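Local atomic coordinates of alginate lyase AlgAT5 (PDB entry 5ZQI), a protein that probably cleaves alginate by beta-elimination, as a polysaccharide lyase of family 7 with a beta-sandwich fold. Residues V173-V185 with D194-V207. Sequence-based numbering, arbitrary orientation.
With SO4 (sulfate ion), chain B.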
loop_
_atom_site.group_PDB
_atom_site.type_symbol
_atom_site.label_atom_id
_atom_site.label_comp_id
_atom_site.label_asym_id
_atom_site.label_seq_id
_atom_site.Cartn_x
_atom_site.Cartn_y
_atom_site.Cartn_z
ATOM N N VAL A 173 -10.906 -4.264 1.800
ATOM C CA VAL A 173 -11.313 -5.108 2.916
ATOM C C VAL A 173 -10.754 -4.496 4.196
ATOM O O VAL A 173 -11.509 -4.168 5.118
ATOM C CB VAL A 173 -10.841 -6.549 2.690
ATOM C CG1 VAL A 173 -11.217 -7.421 3.905
ATOM C CG2 VAL A 173 -11.480 -7.177 1.441
ATOM N N ILE A 174 -9.445 -4.285 4.249
ATOM C CA ILE A 174 -8.861 -3.401 5.252
ATOM C C ILE A 174 -7.805 -2.520 4.595
ATOM O O ILE A 174 -7.223 -2.862 3.564
ATOM C CB ILE A 174 -8.243 -4.146 6.462
ATOM C CG1 ILE A 174 -7.079 -5.026 6.036
ATOM C CG2 ILE A 174 -9.289 -4.919 7.238
ATOM C CD1 ILE A 174 -6.105 -5.334 7.193
ATOM N N MET A 175 -7.552 -1.367 5.225
ATOM C CA MET A 175 -6.499 -0.462 4.812
ATOM C C MET A 175 -5.709 0.027 6.024
ATOM O O MET A 175 -6.275 0.276 7.097
ATOM C CB MET A 175 -7.035 0.764 4.043
ATOM C CG MET A 175 -7.885 0.404 2.825
ATOM S SD MET A 175 -8.162 1.740 1.665
ATOM C CE MET A 175 -9.029 2.862 2.747
ATOM N N ILE A 176 -4.398 0.150 5.840
ATOM C CA ILE A 176 -3.507 0.769 6.812
ATOM C C ILE A 176 -3.478 2.260 6.507
ATOM O O ILE A 176 -2.962 2.672 5.472
ATOM C CB ILE A 176 -2.110 0.143 6.757
ATOM C CG1 ILE A 176 -2.193 -1.391 6.817
ATOM C CG2 ILE A 176 -1.224 0.701 7.900
ATOM C CD1 ILE A 176 -2.891 -1.980 8.042
ATOM N N ARG A 177 -3.988 3.070 7.428
ATOM C CA ARG A 177 -4.318 4.461 7.150
ATOM C C ARG A 177 -3.645 5.368 8.170
ATOM O O ARG A 177 -3.693 5.110 9.378
ATOM C CB ARG A 177 -5.825 4.646 7.189
ATOM C CG ARG A 177 -6.319 5.995 6.703
ATOM C CD ARG A 177 -7.856 5.943 6.479
ATOM N NE ARG A 177 -8.335 7.264 6.080
ATOM C CZ ARG A 177 -9.006 7.542 4.971
ATOM N NH1 ARG A 177 -9.404 6.578 4.171
ATOM N NH2 ARG A 177 -9.329 8.791 4.718
ATOM N N LEU A 178 -3.059 6.456 7.684
ATOM C CA LEU A 178 -2.511 7.516 8.528
ATOM C C LEU A 178 -3.305 8.788 8.275
ATOM O O LEU A 178 -3.434 9.219 7.128
ATOM C CB LEU A 178 -1.036 7.748 8.252
ATOM C CG LEU A 178 -0.408 8.787 9.183
ATOM C CD1 LEU A 178 -0.253 8.330 10.615
ATOM C CD2 LEU A 178 0.957 9.217 8.597
ATOM N N GLU A 179 -3.822 9.388 9.343
ATOM C CA GLU A 179 -4.491 10.687 9.309
ATOM C C GLU A 179 -3.711 11.534 10.314
ATOM O O GLU A 179 -3.860 11.353 11.522
ATOM C CB GLU A 179 -5.969 10.576 9.673
ATOM C CG GLU A 179 -6.732 9.677 8.728
ATOM C CD GLU A 179 -8.198 9.608 8.982
ATOM O OE1 GLU A 179 -8.677 9.998 10.073
ATOM O OE2 GLU A 179 -8.910 9.114 8.081
ATOM N N GLY A 180 -2.875 12.428 9.836
ATOM C CA GLY A 180 -2.032 13.209 10.737
ATOM C C GLY A 180 -1.075 12.321 11.516
ATOM O O GLY A 180 -0.265 11.590 10.925
ATOM N N ASN A 181 -1.156 12.354 12.854
ATOM C CA ASN A 181 -0.355 11.489 13.711
ATOM C C ASN A 181 -1.071 10.206 14.133
ATOM O O ASN A 181 -0.541 9.462 14.967
ATOM C CB ASN A 181 0.089 12.270 14.969
ATOM C CG ASN A 181 0.867 13.519 14.642
ATOM O OD1 ASN A 181 0.415 14.640 14.903
ATOM N ND2 ASN A 181 2.067 13.344 14.101
ATOM N N HIS A 182 -2.223 9.908 13.532
ATOM C CA HIS A 182 -3.087 8.789 13.901
ATOM C C HIS A 182 -3.007 7.682 12.847
ATOM O O HIS A 182 -3.563 7.797 11.744
ATOM C CB HIS A 182 -4.522 9.293 14.070
ATOM C CG HIS A 182 -5.484 8.241 14.509
ATOM N ND1 HIS A 182 -6.849 8.374 14.357
ATOM C CD2 HIS A 182 -5.284 7.070 15.155
ATOM C CE1 HIS A 182 -7.442 7.321 14.890
ATOM N NE2 HIS A 182 -6.517 6.510 15.365
ATOM N N LEU A 183 -2.322 6.585 13.201
ATOM C CA LEU A 183 -2.140 5.418 12.344
ATOM C C LEU A 183 -3.071 4.318 12.835
ATOM O O LEU A 183 -3.011 3.944 14.005
ATOM C CB LEU A 183 -0.681 4.983 12.408
ATOM C CG LEU A 183 -0.296 3.861 11.476
ATOM C CD1 LEU A 183 -0.285 4.275 10.006
ATOM C CD2 LEU A 183 1.081 3.252 11.801
ATOM N N PHE A 184 -3.924 3.799 11.942
ATOM C CA PHE A 184 -4.978 2.885 12.341
ATOM C C PHE A 184 -5.359 1.987 11.175
ATOM O O PHE A 184 -4.937 2.190 10.039
ATOM C CB PHE A 184 -6.208 3.651 12.879
ATOM C CG PHE A 184 -6.866 4.563 11.885
ATOM C CD1 PHE A 184 -6.438 5.857 11.738
ATOM C CD2 PHE A 184 -7.930 4.120 11.112
ATOM C CE1 PHE A 184 -7.041 6.710 10.826
ATOM C CE2 PHE A 184 -8.540 4.967 10.184
ATOM C CZ PHE A 184 -8.101 6.260 10.058
ATOM N N VAL A 185 -6.114 0.942 11.489
ATOM C CA VAL A 185 -6.671 0.031 10.496
ATOM C C VAL A 185 -8.099 0.468 10.230
ATOM O O VAL A 185 -8.898 0.615 11.178
ATOM C CB VAL A 185 -6.623 -1.438 10.956
ATOM C CG1 VAL A 185 -7.066 -2.342 9.839
ATOM C CG2 VAL A 185 -5.269 -1.792 11.473
ATOM N N ASP A 194 -6.614 1.055 16.518
ATOM C CA ASP A 194 -5.431 1.894 16.485
ATOM C C ASP A 194 -4.166 1.066 16.326
ATOM O O ASP A 194 -4.025 -0.003 16.923
ATOM C CB ASP A 194 -5.347 2.698 17.788
ATOM C CG ASP A 194 -6.339 3.842 17.851
ATOM O OD1 ASP A 194 -6.987 4.144 16.819
ATOM O OD2 ASP A 194 -6.476 4.425 18.943
ATOM N N LEU A 195 -3.236 1.574 15.523
ATOM C CA LEU A 195 -1.868 1.085 15.541
ATOM C C LEU A 195 -0.952 2.007 16.344
ATOM O O LEU A 195 -0.131 1.525 17.114
ATOM C CB LEU A 195 -1.333 0.924 14.107
ATOM C CG LEU A 195 -2.161 0.035 13.175
ATOM C CD1 LEU A 195 -1.498 -0.036 11.794
ATOM C CD2 LEU A 195 -2.331 -1.383 13.745
ATOM N N ASP A 196 -1.094 3.323 16.191
ATOM C CA ASP A 196 -0.200 4.287 16.819
ATOM C C ASP A 196 -0.932 5.617 16.849
ATOM O O ASP A 196 -1.238 6.170 15.791
ATOM C CB ASP A 196 1.117 4.403 16.030
ATOM C CG ASP A 196 2.211 5.116 16.786
ATOM O OD1 ASP A 196 1.904 5.881 17.728
ATOM O OD2 ASP A 196 3.407 4.921 16.428
ATOM N N THR A 197 -1.179 6.158 18.035
ATOM C CA THR A 197 -1.828 7.457 18.146
ATOM C C THR A 197 -0.833 8.615 18.225
ATOM O O THR A 197 -1.249 9.776 18.366
ATOM C CB THR A 197 -2.746 7.514 19.379
ATOM O OG1 THR A 197 -2.007 7.172 20.557
ATOM C CG2 THR A 197 -3.925 6.562 19.218
ATOM N N ASP A 198 0.463 8.339 18.069
ATOM C CA ASP A 198 1.512 9.344 18.175
ATOM C C ASP A 198 2.557 9.092 17.090
ATOM O O ASP A 198 3.753 9.014 17.357
ATOM C CB ASP A 198 2.125 9.320 19.573
ATOM C CG ASP A 198 3.197 10.397 19.788
ATOM O OD1 ASP A 198 2.981 11.591 19.451
ATOM O OD2 ASP A 198 4.265 10.040 20.347
ATOM N N TYR A 199 2.120 8.934 15.842
ATOM C CA TYR A 199 3.028 8.607 14.757
ATOM C C TYR A 199 3.656 9.877 14.194
ATOM O O TYR A 199 2.950 10.773 13.712
ATOM C CB TYR A 199 2.335 7.843 13.618
ATOM C CG TYR A 199 3.314 7.492 12.520
ATOM C CD1 TYR A 199 4.146 6.397 12.649
ATOM C CD2 TYR A 199 3.425 8.269 11.381
ATOM C CE1 TYR A 199 5.064 6.083 11.683
ATOM C CE2 TYR A 199 4.357 7.970 10.413
ATOM C CZ TYR A 199 5.198 6.895 10.586
ATOM O OH TYR A 199 6.152 6.608 9.637
ATOM N N GLU A 200 4.984 9.946 14.244
ATOM C CA GLU A 200 5.731 11.065 13.688
ATOM C C GLU A 200 6.303 10.694 12.324
ATOM O O GLU A 200 6.900 9.632 12.167
ATOM C CB GLU A 200 6.857 11.489 14.629
ATOM C CG GLU A 200 6.415 11.945 15.993
ATOM C CD GLU A 200 7.595 12.344 16.864
ATOM O OE1 GLU A 200 8.655 12.696 16.292
ATOM O OE2 GLU A 200 7.463 12.299 18.111
ATOM N N LEU A 201 6.116 11.574 11.348
ATOM C CA LEU A 201 6.596 11.311 10.002
ATOM C C LEU A 201 8.078 10.974 10.050
ATOM O O LEU A 201 8.851 11.576 10.809
ATOM C CB LEU A 201 6.362 12.507 9.080
ATOM C CG LEU A 201 4.901 12.777 8.680
ATOM C CD1 LEU A 201 4.905 14.107 7.904
ATOM C CD2 LEU A 201 4.284 11.654 7.921
ATOM N N GLY A 202 8.473 10.022 9.213
ATOM C CA GLY A 202 9.838 9.561 9.144
ATOM C C GLY A 202 10.165 8.390 10.039
ATOM O O GLY A 202 11.286 7.891 9.981
ATOM N N THR A 203 9.214 7.920 10.835
ATOM C CA THR A 203 9.455 6.842 11.780
ATOM C C THR A 203 9.254 5.494 11.074
ATOM O O THR A 203 8.163 5.200 10.561
ATOM C CB THR A 203 8.529 6.973 12.991
ATOM O OG1 THR A 203 8.713 8.253 13.626
ATOM C CG2 THR A 203 8.843 5.844 14.004
ATOM N N ARG A 204 10.299 4.667 11.068
ATOM C CA ARG A 204 10.221 3.329 10.496
ATOM C C ARG A 204 9.362 2.423 11.373
ATOM O O ARG A 204 9.472 2.427 12.603
ATOM C CB ARG A 204 11.641 2.746 10.344
ATOM C CG ARG A 204 11.754 1.526 9.422
ATOM C CD ARG A 204 13.194 1.269 9.016
ATOM N NE ARG A 204 13.368 -0.068 8.481
ATOM C CZ ARG A 204 14.508 -0.546 8.032
ATOM N NH1 ARG A 204 15.602 0.208 8.065
ATOM N NH2 ARG A 204 14.558 -1.772 7.522
ATOM N N PHE A 205 8.489 1.654 10.725
ATOM C CA PHE A 205 7.670 0.676 11.433
ATOM C C PHE A 205 7.446 -0.539 10.543
ATOM O O PHE A 205 7.565 -0.472 9.309
ATOM C CB PHE A 205 6.300 1.244 11.887
ATOM C CG PHE A 205 5.364 1.628 10.779
ATOM C CD1 PHE A 205 5.375 2.885 10.288
ATOM C CD2 PHE A 205 4.392 0.755 10.281
ATOM C CE1 PHE A 205 4.471 3.295 9.266
ATOM C CE2 PHE A 205 3.525 1.149 9.283
ATOM C CZ PHE A 205 3.603 2.414 8.741
ATOM N N THR A 206 7.073 -1.642 11.180
ATOM C CA THR A 206 6.599 -2.815 10.468
ATOM C C THR A 206 5.123 -3.025 10.738
ATOM O O THR A 206 4.655 -2.878 11.871
ATOM C CB THR A 206 7.387 -4.070 10.850
ATOM O OG1 THR A 206 7.148 -4.438 12.210
ATOM C CG2 THR A 206 8.842 -3.812 10.666
ATOM N N VAL A 207 4.394 -3.385 9.691
ATOM C CA VAL A 207 3.012 -3.808 9.804
ATOM C C VAL A 207 2.891 -5.168 9.140
ATOM O O VAL A 207 3.403 -5.381 8.035
ATOM C CB VAL A 207 2.045 -2.773 9.208
ATOM C CG1 VAL A 207 2.308 -2.474 7.746
ATOM C CG2 VAL A 207 0.604 -3.216 9.436
HETATM S S SO4 B . -12.585 9.444 2.663
HETATM O O1 SO4 B . -13.205 10.455 3.519
HETATM O O2 SO4 B . -13.012 8.107 3.073
HETATM O O3 SO4 B . -12.956 9.681 1.271
HETATM O O4 SO4 B . -11.130 9.502 2.792
HETATM O O HOH W 1 2.347 11.875 11.114
#
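Leu183 meets Leu195 and Phe205 between the two sheets of the PL7 beta-sandwich. The hairpin 174-185 belongs to one sheet. From 194 the chain pairs with its edge, then crosses to the facing sheet of Phe205 and Val207. CD2 of Leu183 sits over one face of the Phe205 ring, 4.1 Å from its centroid and 15° off the normal. The two side chains approach from opposite directions. CG of Leu183 is anti to its backbone N (chi1 -175°), which carries the branch inward to the ring.

Leu195 lies across this layer. Its CD1 meets Ile176 CG2, the two side chains at about a right angle, and its CD2 meets Val185 CG2 at 3.7 Å. The Ile176 and Val207 side chains pass in opposite directions, CD1 meeting CG2. Near the turn of the hairpin, both methyls of Leu178 rest against Tyr199 CD2. The Tyr199 hydroxyl bonds to Thr203 O within the crossing loop and to Ile151 N on the facing sheet, so the ring is held at its far end.

On the side of the sheet opposite Leu183, His182 and Asp194 form a polar pair. His182 NE2 donates to Asp194 OD1 at 2.8 Å, nearly straight and in the ring plane. The ring and carboxylate planes stand 88° apart, and the donor comes from above the carboxylate plane. Phe184 CD1 lies over one face of the imidazole. At the turn, Asn181 ND2 gives a nearly linear bond to Tyr199 O, while Asn181 O accepts from Tyr199 N. A water also bridges Tyr199 O and Gly180 O.

A classic beta bulge, formed by Leu195 and Asp196, lies across from Leu183. Leu183 O takes both bulge amides from the same face of its plane, Leu195 N at 2.8 Å and Asp196 N at 3.0 Å.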